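PDB 4GAX: amorpha-4,11-diene synthase from Artemisia annua, which is a sesquiterpene synthase that probably cyclises farnesyl diphosphate with loss of diphosphate, here as an engineered variant of an alpha-bisabolol synthase. Local coordinates for residues M75-L80 with Q105-T110; L122-M127 with Y132-D137; T167-P172 with P213-L218; R509-L512 with P518-L521. One frame throughout, in Å; residues are numbered along the deposited sequence.

Contact 1. Residues M75-L80 with Q105-T110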
loop_
_atom_site.group_PDB
_atom_site.type_symbol
_atom_site.label_atom_id
_atom_site.label_comp_id
_atom_site.label_asym_id
_atom_site.label_seq_id
_atom_site.Cartn_x
_atom_site.Cartn_y
_atom_site.Cartn_z
ATOM N N MET A 75 7.993 -5.252 -33.833
ATOM C CA MET A 75 7.554 -6.648 -33.771
ATOM C C MET A 75 7.731 -7.252 -32.370
ATOM O O MET A 75 6.970 -8.137 -31.964
ATOM C CB MET A 75 8.322 -7.495 -34.784
ATOM C CG MET A 75 7.606 -7.700 -36.104
ATOM S SD MET A 75 6.142 -8.747 -35.927
ATOM C CE MET A 75 4.849 -7.581 -36.349
ATOM N N LYS A 76 8.732 -6.778 -31.631
ATOM C CA LYS A 76 8.998 -7.331 -30.298
ATOM C C LYS A 76 8.352 -6.533 -29.163
ATOM O O LYS A 76 8.631 -6.778 -27.983
ATOM C CB LYS A 76 10.513 -7.478 -30.069
ATOM C CG LYS A 76 11.135 -8.648 -30.865
ATOM C CD LYS A 76 12.367 -9.224 -30.144
ATOM C CE LYS A 76 13.678 -8.570 -30.604
ATOM N NZ LYS A 76 14.905 -9.333 -30.203
ATOM N N HIS A 77 7.475 -5.591 -29.495
ATOM C CA HIS A 77 6.894 -4.775 -28.430
ATOM C C HIS A 77 6.008 -5.554 -27.459
ATOM O O HIS A 77 5.991 -5.250 -26.270
ATOM C CB HIS A 77 6.180 -3.550 -28.981
ATOM C CG HIS A 77 7.117 -2.494 -29.477
ATOM N ND1 HIS A 77 6.682 -1.364 -30.138
ATOM C CD2 HIS A 77 8.467 -2.395 -29.409
ATOM C CE1 HIS A 77 7.728 -0.607 -30.443
ATOM N NE2 HIS A 77 8.815 -1.211 -30.016
ATOM N N ALA A 78 5.286 -6.555 -27.952
ATOM C CA ALA A 78 4.500 -7.395 -27.061
ATOM C C ALA A 78 5.438 -8.124 -26.094
ATOM O O ALA A 78 5.150 -8.261 -24.899
ATOM C CB ALA A 78 3.657 -8.396 -27.869
ATOM N N ASN A 79 6.567 -8.596 -26.611
ATOM C CA ASN A 79 7.546 -9.263 -25.757
ATOM C C ASN A 79 8.162 -8.288 -24.763
ATOM O O ASN A 79 8.551 -8.677 -23.661
ATOM C CB ASN A 79 8.644 -9.938 -26.591
ATOM C CG ASN A 79 8.139 -11.167 -27.346
ATOM O OD1 ASN A 79 6.947 -11.480 -27.329
ATOM N ND2 ASN A 79 9.050 -11.865 -28.014
ATOM N N LEU A 80 8.270 -7.023 -25.157
ATOM C CA LEU A 80 8.796 -6.006 -24.251
ATOM C C LEU A 80 7.857 -5.810 -23.064
ATOM O O LEU A 80 8.298 -5.708 -21.897
ATOM C CB LEU A 80 9.017 -4.684 -24.999
ATOM C CG LEU A 80 9.356 -3.422 -24.178
ATOM C CD1 LEU A 80 10.638 -3.552 -23.377
ATOM C CD2 LEU A 80 9.475 -2.231 -25.096
ATOM N N GLN A 105 6.573 4.849 -21.896
ATOM C CA GLN A 105 6.313 6.134 -22.540
ATOM C C GLN A 105 6.307 5.954 -24.046
ATOM O O GLN A 105 5.434 6.477 -24.761
ATOM C CB GLN A 105 7.397 7.147 -22.171
ATOM C CG GLN A 105 7.179 8.530 -22.757
ATOM C CD GLN A 105 8.407 9.413 -22.603
ATOM O OE1 GLN A 105 9.538 8.938 -22.740
ATOM N NE2 GLN A 105 8.194 10.706 -22.304
ATOM N N HIS A 106 7.298 5.214 -24.531
ATOM C CA HIS A 106 7.447 5.001 -25.964
ATOM C C HIS A 106 6.304 4.143 -26.507
ATOM O O HIS A 106 5.812 4.369 -27.622
ATOM C CB HIS A 106 8.787 4.338 -26.255
ATOM C CG HIS A 106 9.059 4.165 -27.713
ATOM N ND1 HIS A 106 8.904 2.953 -28.358
ATOM C CD2 HIS A 106 9.461 5.045 -28.651
ATOM C CE1 HIS A 106 9.209 3.101 -29.633
ATOM N NE2 HIS A 106 9.552 4.357 -29.843
ATOM N N ILE A 107 5.887 3.156 -25.721
ATOM C CA ILE A 107 4.734 2.324 -26.088
ATOM C C ILE A 107 3.475 3.185 -26.170
ATOM O O ILE A 107 2.689 3.081 -27.127
ATOM C CB ILE A 107 4.495 1.188 -25.067
ATOM C CG1 ILE A 107 5.665 0.202 -25.080
ATOM C CG2 ILE A 107 3.208 0.415 -25.404
ATOM C CD1 ILE A 107 5.924 -0.392 -26.449
ATOM N N TYR A 108 3.289 4.042 -25.170
ATOM C CA TYR A 108 2.133 4.922 -25.153
ATOM C C TYR A 108 2.161 5.882 -26.342
ATOM O O TYR A 108 1.142 6.076 -27.017
ATOM C CB TYR A 108 1.997 5.672 -23.813
ATOM C CG TYR A 108 0.680 6.416 -23.713
ATOM C CD1 TYR A 108 -0.522 5.723 -23.677
ATOM C CD2 TYR A 108 0.636 7.807 -23.699
ATOM C CE1 TYR A 108 -1.738 6.393 -23.612
ATOM C CE2 TYR A 108 -0.575 8.485 -23.622
ATOM C CZ TYR A 108 -1.757 7.773 -23.581
ATOM O OH TYR A 108 -2.964 8.435 -23.507
ATOM N N GLU A 109 3.321 6.469 -26.621
ATOM C CA GLU A 109 3.421 7.381 -27.758
ATOM C C GLU A 109 3.227 6.695 -29.114
ATOM O O GLU A 109 2.699 7.297 -30.051
ATOM C CB GLU A 109 4.770 8.107 -27.750
ATOM C CG GLU A 109 4.975 9.034 -26.558
ATOM C CD GLU A 109 6.430 9.495 -26.415
ATOM O OE1 GLU A 109 7.283 9.032 -27.209
ATOM O OE2 GLU A 109 6.723 10.316 -25.512
ATOM N N THR A 110 3.660 5.446 -29.230
ATOM C CA THR A 110 3.645 4.772 -30.524
ATOM C C THR A 110 2.252 4.293 -30.901
ATOM O O THR A 110 1.818 4.470 -32.036
ATOM C CB THR A 110 4.611 3.568 -30.547
ATOM O OG1 THR A 110 5.926 4.002 -30.167
ATOM C CG2 THR A 110 4.653 2.934 -31.939
#
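One face of the His-77 imidazole carries the CD1 methyl of Ile-107, 4.1 Å from the ring centroid and 24° off the ring normal. This CH-pi contact is shifted from the ring centre toward the side where CG and ND1 each lie 3.9 Å from Ile-107 CD1. The His-106 imidazole stands almost square to this ring, with the planes at 89°, and its edge receives His-77 CE1 at 4.1 Å from His-106 CE1. One face of His-106 also carries Thr-110 OG1, which belongs to its own helix. That hydroxyl bonds to His-106 O at 2.6 Å, while Thr-110 N meets the same oxygen from the opposite face of the carbonyl plane. These residues join the consecutive helices 77-89 and 97-111, a helical hairpin in the all-helical N-terminal domain of the terpene synthase fold. Ile-107 CG1 lies anti to its carbonyl carbon (chi1 -65°), which brings CD1 nearer to the first helix than the start of the side chain would suggest. There the same methyl also meets Leu-80 CD2 at 4.2 Å. Both nitrogens of His-77 are engaged, ND1 with Tyr-111 OH and NE2 with Leu-71 O, and this fixes the rotation of the ring under the methyl. Leu-80 and His-106 also rest on helix 52-71, while Ile-107 packs against Trp-115.

Contact 2. Residues L122-M127 with Y132-D137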
loop_
_atom_site.group_PDB
_atom_site.type_symbol
_atom_site.label_atom_id
_atom_site.label_comp_id
_atom_site.label_asym_id
_atom_site.label_seq_id
_atom_site.Cartn_x
_atom_site.Cartn_y
_atom_site.Cartn_z
ATOM N N LEU A 122 -2.527 -7.337 -21.130
ATOM C CA LEU A 122 -1.336 -6.922 -20.387
ATOM C C LEU A 122 -1.017 -5.464 -20.698
ATOM O O LEU A 122 -0.679 -4.679 -19.808
ATOM C CB LEU A 122 -0.141 -7.823 -20.741
ATOM C CG LEU A 122 1.190 -7.410 -20.113
ATOM C CD1 LEU A 122 1.062 -7.425 -18.581
ATOM C CD2 LEU A 122 2.324 -8.297 -20.575
ATOM N N TRP A 123 -1.147 -5.089 -21.962
ATOM C CA TRP A 123 -0.885 -3.712 -22.352
ATOM C C TRP A 123 -1.782 -2.776 -21.554
ATOM O O TRP A 123 -1.314 -1.777 -21.008
ATOM C CB TRP A 123 -1.121 -3.526 -23.851
ATOM C CG TRP A 123 -1.263 -2.082 -24.272
ATOM C CD1 TRP A 123 -0.253 -1.204 -24.539
ATOM C CD2 TRP A 123 -2.491 -1.360 -24.482
ATOM N NE1 TRP A 123 -0.773 0.026 -24.906
ATOM C CE2 TRP A 123 -2.146 -0.045 -24.871
ATOM C CE3 TRP A 123 -3.848 -1.697 -24.373
ATOM C CZ2 TRP A 123 -3.101 0.927 -25.167
ATOM C CZ3 TRP A 123 -4.801 -0.733 -24.657
ATOM C CH2 TRP A 123 -4.425 0.565 -25.056
ATOM N N PHE A 124 -3.063 -3.129 -21.466
ATOM C CA PHE A 124 -4.053 -2.281 -20.814
ATOM C C PHE A 124 -3.666 -2.047 -19.355
ATOM O O PHE A 124 -3.666 -0.910 -18.872
ATOM C CB PHE A 124 -5.433 -2.946 -20.921
ATOM C CG PHE A 124 -6.516 -2.256 -20.147
ATOM C CD1 PHE A 124 -7.202 -1.187 -20.690
ATOM C CD2 PHE A 124 -6.872 -2.709 -18.883
ATOM C CE1 PHE A 124 -8.232 -0.551 -19.974
ATOM C CE2 PHE A 124 -7.894 -2.105 -18.169
ATOM C CZ PHE A 124 -8.576 -1.012 -18.715
ATOM N N ARG A 125 -3.346 -3.127 -18.656
ATOM C CA ARG A 125 -3.034 -3.036 -17.240
ATOM C C ARG A 125 -1.726 -2.284 -16.966
ATOM O O ARG A 125 -1.663 -1.446 -16.066
ATOM C CB ARG A 125 -2.994 -4.434 -16.613
ATOM C CG ARG A 125 -2.632 -4.415 -15.141
ATOM C CD ARG A 125 -2.746 -5.792 -14.511
ATOM N NE ARG A 125 -1.754 -6.740 -15.038
ATOM C CZ ARG A 125 -0.451 -6.694 -14.756
ATOM N NH1 ARG A 125 0.025 -5.751 -13.944
ATOM N NH2 ARG A 125 0.375 -7.600 -15.272
ATOM N N LEU A 126 -0.684 -2.580 -17.740
ATOM C CA LEU A 126 0.598 -1.879 -17.573
ATOM C C LEU A 126 0.492 -0.398 -17.897
ATOM O O LEU A 126 1.134 0.444 -17.234
ATOM C CB LEU A 126 1.705 -2.509 -18.425
ATOM C CG LEU A 126 2.141 -3.946 -18.179
ATOM C CD1 LEU A 126 3.383 -4.260 -19.056
ATOM C CD2 LEU A 126 2.431 -4.205 -16.703
ATOM N N MET A 127 -0.300 -0.060 -18.913
ATOM C CA MET A 127 -0.524 1.349 -19.211
ATOM C C MET A 127 -1.204 2.059 -18.034
ATOM O O MET A 127 -0.733 3.097 -17.571
ATOM C CB MET A 127 -1.347 1.522 -20.500
ATOM C CG MET A 127 -0.574 1.170 -21.783
ATOM S SD MET A 127 0.856 2.243 -22.111
ATOM C CE MET A 127 2.183 1.236 -21.498
ATOM N N TYR A 132 -1.450 5.958 -17.377
ATOM C CA TYR A 132 -2.073 6.336 -18.655
ATOM C C TYR A 132 -3.507 5.815 -18.700
ATOM O O TYR A 132 -3.725 4.603 -18.693
ATOM C CB TYR A 132 -1.308 5.763 -19.854
ATOM C CG TYR A 132 0.125 6.219 -19.969
ATOM C CD1 TYR A 132 1.174 5.308 -19.884
ATOM C CD2 TYR A 132 0.434 7.561 -20.179
ATOM C CE1 TYR A 132 2.507 5.727 -19.989
ATOM C CE2 TYR A 132 1.754 7.983 -20.282
ATOM C CZ TYR A 132 2.784 7.066 -20.189
ATOM O OH TYR A 132 4.095 7.487 -20.306
ATOM N N PHE A 133 -4.475 6.726 -18.756
ATOM C CA PHE A 133 -5.896 6.364 -18.713
ATOM C C PHE A 133 -6.349 5.853 -20.090
ATOM O O PHE A 133 -7.233 6.423 -20.742
ATOM C CB PHE A 133 -6.729 7.575 -18.272
ATOM C CG PHE A 133 -8.091 7.231 -17.708
ATOM C CD1 PHE A 133 -8.770 8.156 -16.916
ATOM C CD2 PHE A 133 -8.700 6.006 -17.971
ATOM C CE1 PHE A 133 -10.028 7.870 -16.401
ATOM C CE2 PHE A 133 -9.961 5.718 -17.461
ATOM C CZ PHE A 133 -10.625 6.649 -16.677
ATOM N N VAL A 134 -5.720 4.767 -20.511
ATOM C CA VAL A 134 -6.071 4.050 -21.726
ATOM C C VAL A 134 -7.517 3.550 -21.621
ATOM O O VAL A 134 -7.977 3.238 -20.530
ATOM C CB VAL A 134 -5.088 2.869 -21.855
ATOM C CG1 VAL A 134 -5.786 1.600 -22.274
ATOM C CG2 VAL A 134 -3.905 3.256 -22.755
ATOM N N THR A 135 -8.246 3.480 -22.736
ATOM C CA THR A 135 -9.656 3.089 -22.655
ATOM C C THR A 135 -9.893 1.569 -22.804
ATOM O O THR A 135 -8.977 0.804 -23.115
ATOM C CB THR A 135 -10.489 3.832 -23.692
ATOM O OG1 THR A 135 -11.847 3.930 -23.245
ATOM C CG2 THR A 135 -10.453 3.085 -24.964
ATOM N N CYS A 136 -11.135 1.141 -22.606
ATOM C CA CYS A 136 -11.485 -0.271 -22.762
ATOM C C CYS A 136 -11.703 -0.750 -24.192
ATOM O O CYS A 136 -11.971 -1.938 -24.397
ATOM C CB CYS A 136 -12.750 -0.574 -21.967
ATOM S SG CYS A 136 -12.416 -0.715 -20.241
ATOM N N ASP A 137 -11.616 0.155 -25.169
ATOM C CA ASP A 137 -11.868 -0.202 -26.575
ATOM C C ASP A 137 -11.042 -1.396 -27.029
ATOM O O ASP A 137 -11.486 -2.177 -27.859
ATOM C CB ASP A 137 -11.566 0.969 -27.511
ATOM C CG ASP A 137 -12.542 2.124 -27.343
ATOM O OD1 ASP A 137 -13.568 1.948 -26.647
ATOM O OD2 ASP A 137 -12.281 3.206 -27.918
#
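Val-134 pushes both of its methyls against Trp-123, the two side chains pointing at each other. This is how the chain, on leaving helix 120-129, folds back over its own helix in the N-terminal helical domain. CG1 of Val-134 lies 3.3 Å from Trp-123 CH2, and CG2 lies 3.4 Å from Trp-123 CZ2. Trp-123 CG is anti to the backbone N (chi1 163°), which swings the benzo end toward the returning loop. Phe-124 meets the same CG1 methyl, its CD1 3.5 Å from Val-134 CG1. At the edge of the phenyl ring, CE1 faces Thr-135 O at 3.5 Å, and further along CZ comes close to the sulfur of Cys-136. If Trp-123 were an alanine, the valine methyls would probably face a gap where the indole stood and Val-134 would be freer to turn. In the next shell, Met-127 CG lies over one face of Trp-123, and Trp-115 stacks with the indole; Phe-139 meets Phe-124 edge-to-face. Phe-133 is the centre of an inverse gamma turn that presents Val-134 to the helix, closed by Val-134 N to Tyr-132 O at 2.7 Å. Met-127 SD approaches Tyr-132 CD1 to 3.8 Å in an oblique Met-aromatic contact. Beside it, Tyr-132 N donates to Met-127 O at 3.0 Å with an N-H...O angle of 151°, the nitrogen standing 38° above the carbonyl plane.

Contact 3. Residues T167-P172 with P213-L218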
loop_
_atom_site.group_PDB
_atom_site.type_symbol
_atom_site.label_atom_id
_atom_site.label_comp_id
_atom_site.label_asym_id
_atom_site.label_seq_id
_atom_site.Cartn_x
_atom_site.Cartn_y
_atom_site.Cartn_z
ATOM N N THR A 167 -8.963 -6.523 -15.277
ATOM C CA THR A 167 -10.262 -6.081 -14.734
ATOM C C THR A 167 -10.077 -5.319 -13.431
ATOM O O THR A 167 -10.882 -4.461 -13.095
ATOM C CB THR A 167 -11.254 -7.250 -14.487
ATOM O OG1 THR A 167 -10.774 -8.072 -13.408
ATOM C CG2 THR A 167 -11.417 -8.107 -15.752
ATOM N N SER A 168 -9.014 -5.628 -12.693
ATOM C CA SER A 168 -8.748 -4.923 -11.429
ATOM C C SER A 168 -8.474 -3.434 -11.584
ATOM O O SER A 168 -8.561 -2.695 -10.597
ATOM C CB SER A 168 -7.565 -5.541 -10.691
ATOM O OG SER A 168 -7.863 -6.880 -10.405
ATOM N N MET A 169 -8.130 -2.997 -12.799
ATOM C CA MET A 169 -7.817 -1.592 -13.054
ATOM C C MET A 169 -9.029 -0.823 -13.521
ATOM O O MET A 169 -8.899 0.325 -13.947
ATOM C CB MET A 169 -6.743 -1.441 -14.149
ATOM C CG MET A 169 -5.585 -2.405 -14.036
ATOM S SD MET A 169 -4.579 -2.106 -12.580
ATOM C CE MET A 169 -3.870 -0.512 -12.949
ATOM N N ARG A 170 -10.202 -1.438 -13.477
ATOM C CA ARG A 170 -11.376 -0.797 -14.057
ATOM C C ARG A 170 -11.876 0.344 -13.190
ATOM O O ARG A 170 -11.673 0.348 -11.962
ATOM C CB ARG A 170 -12.501 -1.810 -14.273
ATOM C CG ARG A 170 -13.207 -2.250 -13.013
ATOM C CD ARG A 170 -14.027 -3.531 -13.299
ATOM N NE ARG A 170 -14.722 -4.036 -12.118
ATOM C CZ ARG A 170 -14.142 -4.717 -11.128
ATOM N NH1 ARG A 170 -12.841 -4.960 -11.153
ATOM N NH2 ARG A 170 -14.868 -5.138 -10.096
ATOM N N VAL A 171 -12.520 1.315 -13.839
ATOM C CA VAL A 171 -13.186 2.418 -13.139
ATOM C C VAL A 171 -14.710 2.201 -13.231
ATOM O O VAL A 171 -15.153 1.230 -13.868
ATOM C CB VAL A 171 -12.723 3.780 -13.722
ATOM C CG1 VAL A 171 -11.178 3.821 -13.786
ATOM C CG2 VAL A 171 -13.322 4.012 -15.118
ATOM N N PRO A 172 -15.515 3.052 -12.565
ATOM C CA PRO A 172 -16.960 2.785 -12.633
ATOM C C PRO A 172 -17.518 2.923 -14.045
ATOM O O PRO A 172 -17.112 3.817 -14.786
ATOM C CB PRO A 172 -17.561 3.869 -11.734
ATOM C CG PRO A 172 -16.469 4.156 -10.742
ATOM C CD PRO A 172 -15.196 4.075 -11.553
ATOM N N PRO A 213 -6.392 -9.982 -6.631
ATOM C CA PRO A 213 -5.734 -9.677 -7.898
ATOM C C PRO A 213 -4.425 -8.912 -7.700
ATOM O O PRO A 213 -4.217 -8.278 -6.651
ATOM C CB PRO A 213 -6.764 -8.829 -8.625
ATOM C CG PRO A 213 -7.628 -8.246 -7.547
ATOM C CD PRO A 213 -7.667 -9.257 -6.456
ATOM N N LEU A 214 -3.563 -8.996 -8.711
ATOM C CA LEU A 214 -2.231 -8.422 -8.693
ATOM C C LEU A 214 -2.206 -6.938 -8.289
ATOM O O LEU A 214 -1.365 -6.499 -7.476
ATOM C CB LEU A 214 -1.630 -8.592 -10.094
ATOM C CG LEU A 214 -0.246 -8.028 -10.363
ATOM C CD1 LEU A 214 0.748 -8.670 -9.409
ATOM C CD2 LEU A 214 0.145 -8.313 -11.820
ATOM N N TRP A 215 -3.133 -6.176 -8.848
ATOM C CA TRP A 215 -3.200 -4.729 -8.603
ATOM C C TRP A 215 -3.419 -4.408 -7.130
ATOM O O TRP A 215 -2.887 -3.421 -6.615
ATOM C CB TRP A 215 -4.314 -4.125 -9.454
ATOM C CG TRP A 215 -4.580 -2.632 -9.267
ATOM C CD1 TRP A 215 -5.799 -2.055 -9.042
ATOM C CD2 TRP A 215 -3.627 -1.548 -9.309
ATOM N NE1 TRP A 215 -5.668 -0.686 -8.936
ATOM C CE2 TRP A 215 -4.350 -0.350 -9.095
ATOM C CE3 TRP A 215 -2.241 -1.476 -9.487
ATOM C CZ2 TRP A 215 -3.733 0.910 -9.062
ATOM C CZ3 TRP A 215 -1.627 -0.222 -9.458
ATOM C CH2 TRP A 215 -2.375 0.955 -9.253
ATOM N N LYS A 216 -4.187 -5.253 -6.447
ATOM C CA LYS A 216 -4.486 -5.025 -5.035
ATOM C C LYS A 216 -3.393 -5.515 -4.074
ATOM O O LYS A 216 -3.333 -5.073 -2.928
ATOM C CB LYS A 216 -5.856 -5.635 -4.667
ATOM C CG LYS A 216 -7.028 -4.740 -5.104
ATOM C CD LYS A 216 -8.390 -5.418 -5.002
ATOM C CE LYS A 216 -8.737 -5.798 -3.579
ATOM N NZ LYS A 216 -8.290 -4.739 -2.658
ATOM N N ARG A 217 -2.545 -6.435 -4.531
ATOM C CA ARG A 217 -1.447 -6.948 -3.700
ATOM C C ARG A 217 -0.274 -5.961 -3.723
ATOM O O ARG A 217 0.113 -5.452 -4.789
ATOM C CB ARG A 217 -0.984 -8.321 -4.204
ATOM C CG ARG A 217 0.124 -8.980 -3.352
ATOM C CD ARG A 217 0.225 -10.487 -3.666
ATOM N NE ARG A 217 -0.111 -10.686 -5.062
ATOM C CZ ARG A 217 -1.154 -11.378 -5.497
ATOM N NH1 ARG A 217 -1.960 -11.996 -4.644
ATOM N NH2 ARG A 217 -1.372 -11.451 -6.796
ATOM N N LEU A 218 0.291 -5.686 -2.550
ATOM C CA LEU A 218 1.444 -4.795 -2.454
ATOM C C LEU A 218 2.587 -5.410 -3.274
ATOM O O LEU A 218 2.799 -6.619 -3.202
ATOM C CB LEU A 218 1.871 -4.692 -0.987
ATOM C CG LEU A 218 1.299 -3.540 -0.156
ATOM C CD1 LEU A 218 0.256 -2.730 -0.906
ATOM C CD2 LEU A 218 0.757 -4.054 1.164
HETATM O O HOH W 1 -4.715 -7.153 -11.141
#
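Water 1 is held between the loop after helix 157-167 and the loop joining helices 200-211 and 219-232, accepting from Trp-215 N at 3.0 Å and, weakly, from Ser-168 OG at 3.2 Å. Ser-168 is second in a type I beta turn from Thr-167 to Arg-170. Thr-167 O has two donors on opposite faces of its carbonyl plane: Arg-170 N closes the turn, and Arg-170 NH1 reaches in at 2.8 Å from Thr-167 O. From this braced turn Met-169 bends twice, with chi2 and chi3 both -67°, and lays its end over one face of the indole. Its SD is 3.5 Å from the centroid of the five-membered ring of Trp-215, a Met-aromatic contact, and its CE is 3.8 Å from the centroid of the six-membered ring, 10° off the normal. Asn-508 on helix 489-513 offers OD1 to Trp-215 NE1 and ND2 to the backbone O atoms of Ser-168 and Arg-170, while His-530 meets the indole edge-to-face. Replacing Trp-215 by a leucine would probably leave Asn-508 OD1 without its indole N-H and Met-169 without a flat surface to lie on. Dispersion over the face and directed bonding at the edge act on one indole, consistent with its being restrained in tilt and rotation where the loops meet helices 489-513 and 519-535.

Contact 4. Residues R509-L512 with P518-L521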
loop_
_atom_site.group_PDB
_atom_site.type_symbol
_atom_site.label_atom_id
_atom_site.label_comp_id
_atom_site.label_asym_id
_atom_site.label_seq_id
_atom_site.Cartn_x
_atom_site.Cartn_y
_atom_site.Cartn_z
ATOM N N ARG A 509 -10.223 5.365 -10.475
ATOM C CA ARG A 509 -10.471 6.550 -11.312
ATOM C C ARG A 509 -9.633 7.733 -10.828
ATOM O O ARG A 509 -8.982 8.408 -11.629
ATOM C CB ARG A 509 -11.956 6.904 -11.324
ATOM C CG ARG A 509 -12.342 8.122 -12.201
ATOM C CD ARG A 509 -13.729 8.647 -11.786
ATOM N NE ARG A 509 -13.769 8.836 -10.332
ATOM C CZ ARG A 509 -14.729 8.391 -9.522
ATOM N NH1 ARG A 509 -15.782 7.739 -10.002
ATOM N NH2 ARG A 509 -14.632 8.611 -8.218
ATOM N N GLU A 510 -9.622 7.978 -9.518
ATOM C CA GLU A 510 -8.852 9.113 -8.994
ATOM C C GLU A 510 -7.357 8.909 -9.267
ATOM O O GLU A 510 -6.636 9.858 -9.556
ATOM C CB GLU A 510 -9.103 9.309 -7.490
ATOM C CG GLU A 510 -10.556 9.602 -7.144
ATOM C CD GLU A 510 -11.092 10.844 -7.840
ATOM O OE1 GLU A 510 -10.354 11.863 -7.934
ATOM O OE2 GLU A 510 -12.260 10.800 -8.292
ATOM N N TYR A 511 -6.886 7.673 -9.180
ATOM C CA TYR A 511 -5.478 7.383 -9.455
ATOM C C TYR A 511 -5.095 7.715 -10.896
ATOM O O TYR A 511 -4.004 8.232 -11.153
ATOM C CB TYR A 511 -5.199 5.905 -9.170
ATOM C CG TYR A 511 -3.819 5.421 -9.541
ATOM C CD1 TYR A 511 -2.729 5.617 -8.692
ATOM C CD2 TYR A 511 -3.607 4.732 -10.729
ATOM C CE1 TYR A 511 -1.445 5.142 -9.037
ATOM C CE2 TYR A 511 -2.338 4.270 -11.086
ATOM C CZ TYR A 511 -1.263 4.469 -10.239
ATOM O OH TYR A 511 -0.017 3.971 -10.595
ATOM N N LEU A 512 -5.998 7.418 -11.829
ATOM C CA LEU A 512 -5.726 7.616 -13.252
ATOM C C LEU A 512 -5.880 9.065 -13.664
ATOM O O LEU A 512 -5.359 9.489 -14.698
ATOM C CB LEU A 512 -6.666 6.739 -14.089
ATOM C CG LEU A 512 -6.424 5.226 -13.897
ATOM C CD1 LEU A 512 -7.607 4.413 -14.421
ATOM C CD2 LEU A 512 -5.150 4.799 -14.612
ATOM N N PRO A 518 3.505 14.465 -7.815
ATOM C CA PRO A 518 4.559 13.690 -8.480
ATOM C C PRO A 518 4.249 12.204 -8.411
ATOM O O PRO A 518 3.810 11.714 -7.359
ATOM C CB PRO A 518 5.811 14.012 -7.651
ATOM C CG PRO A 518 5.532 15.378 -7.078
ATOM C CD PRO A 518 4.047 15.363 -6.777
ATOM N N ARG A 519 4.458 11.497 -9.520
ATOM C CA ARG A 519 4.126 10.070 -9.571
ATOM C C ARG A 519 4.611 9.194 -8.417
ATOM O O ARG A 519 3.863 8.319 -7.961
ATOM C CB ARG A 519 4.534 9.439 -10.902
ATOM C CG ARG A 519 3.326 8.971 -11.672
ATOM C CD ARG A 519 3.674 8.180 -12.915
ATOM N NE ARG A 519 3.959 6.783 -12.617
ATOM C CZ ARG A 519 3.061 5.904 -12.178
ATOM N NH1 ARG A 519 1.800 6.266 -11.947
ATOM N NH2 ARG A 519 3.431 4.657 -11.958
ATOM N N PRO A 520 5.862 9.396 -7.958
ATOM C CA PRO A 520 6.316 8.475 -6.906
ATOM C C PRO A 520 5.528 8.654 -5.614
ATOM O O PRO A 520 5.446 7.703 -4.821
ATOM C CB PRO A 520 7.793 8.855 -6.705
ATOM C CG PRO A 520 8.196 9.503 -7.996
ATOM C CD PRO A 520 6.964 10.241 -8.466
ATOM N N LEU A 521 4.947 9.835 -5.415
ATOM C CA LEU A 521 4.101 10.064 -4.238
ATOM C C LEU A 521 2.710 9.479 -4.458
ATOM O O LEU A 521 2.056 8.995 -3.511
ATOM C CB LEU A 521 3.997 11.566 -3.946
ATOM C CG LEU A 521 5.251 12.198 -3.339
ATOM C CD1 LEU A 521 5.096 13.712 -3.291
ATOM C CD2 LEU A 521 5.486 11.635 -1.934
#
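Tyr-511 and Arg-519 meet through the ends of their side chains, with the phenol ring and the guanidinium turned 79° against each other. The phenol oxygen lies at the edge of the guanidinium, close to its plane, and accepts from Arg-519 NH1 at 3.2 Å. The N-H...O angle of 169° makes this bond nearly straight, though it is not short. Arg-519 NH2 is the farther nitrogen, 3.8 Å from Tyr-511 OH. The arginine chain is extended at chi2 and then bends at chi3 (82°), which turns its planar end toward the phenol. Tyr-511 OH also bonds to Lys-129 O, so it accepts a hydrogen bond from the arginine while donating one to the carbonyl. The guanidinium's charge would probably strengthen that second bond by polarising the hydroxyl. Arg-519 NH2 makes a weak bond to the same Lys-129 O, and the three groups form a small polar cluster at the end of helix 120-129. Beside Tyr-511, Arg-509 makes a side-on salt bridge to Glu-510, NE and NH2 each 3.2 Å from Glu-510 OE2; its NH1 also pairs with Asp-506. Pro-518 sits at the N-cap position of helix 519-535. The two helices belong to the C-terminal all-helical part of the terpene synthase, and Lys-129 ties them to the N-terminal helices. The contact therefore bridges the short connection between helices 489-513 and 519-535, with the Tyr-511 ring packed on Leu-522 and Ile-526 of the latter and meeting Trp-215.

Along the chain the four contacts come in series, each closing before the next opens. Contacts 1 and 2 lie in the N-terminal helical domain, centres 13 Å apart, and share a seam between helix 97-111 and helix 120-129 with the loop that follows it, where Ile-107 touches Trp-123 and Tyr-108 stacks with Tyr-132. Contact 3 follows, 12 Å from contact 2 between centres, with Arg-125 packing on Met-169 and Leu-214. Contact 4 reaches contact 3 through Trp-215 against Tyr-511 and contact 2 through Phe-133 against Leu-512. Contacts 2, 3 and 4 thus form a continuous run of packing that links the N-terminal helices to helices 489-513 and 519-535, with contact 1 attached through contact 2.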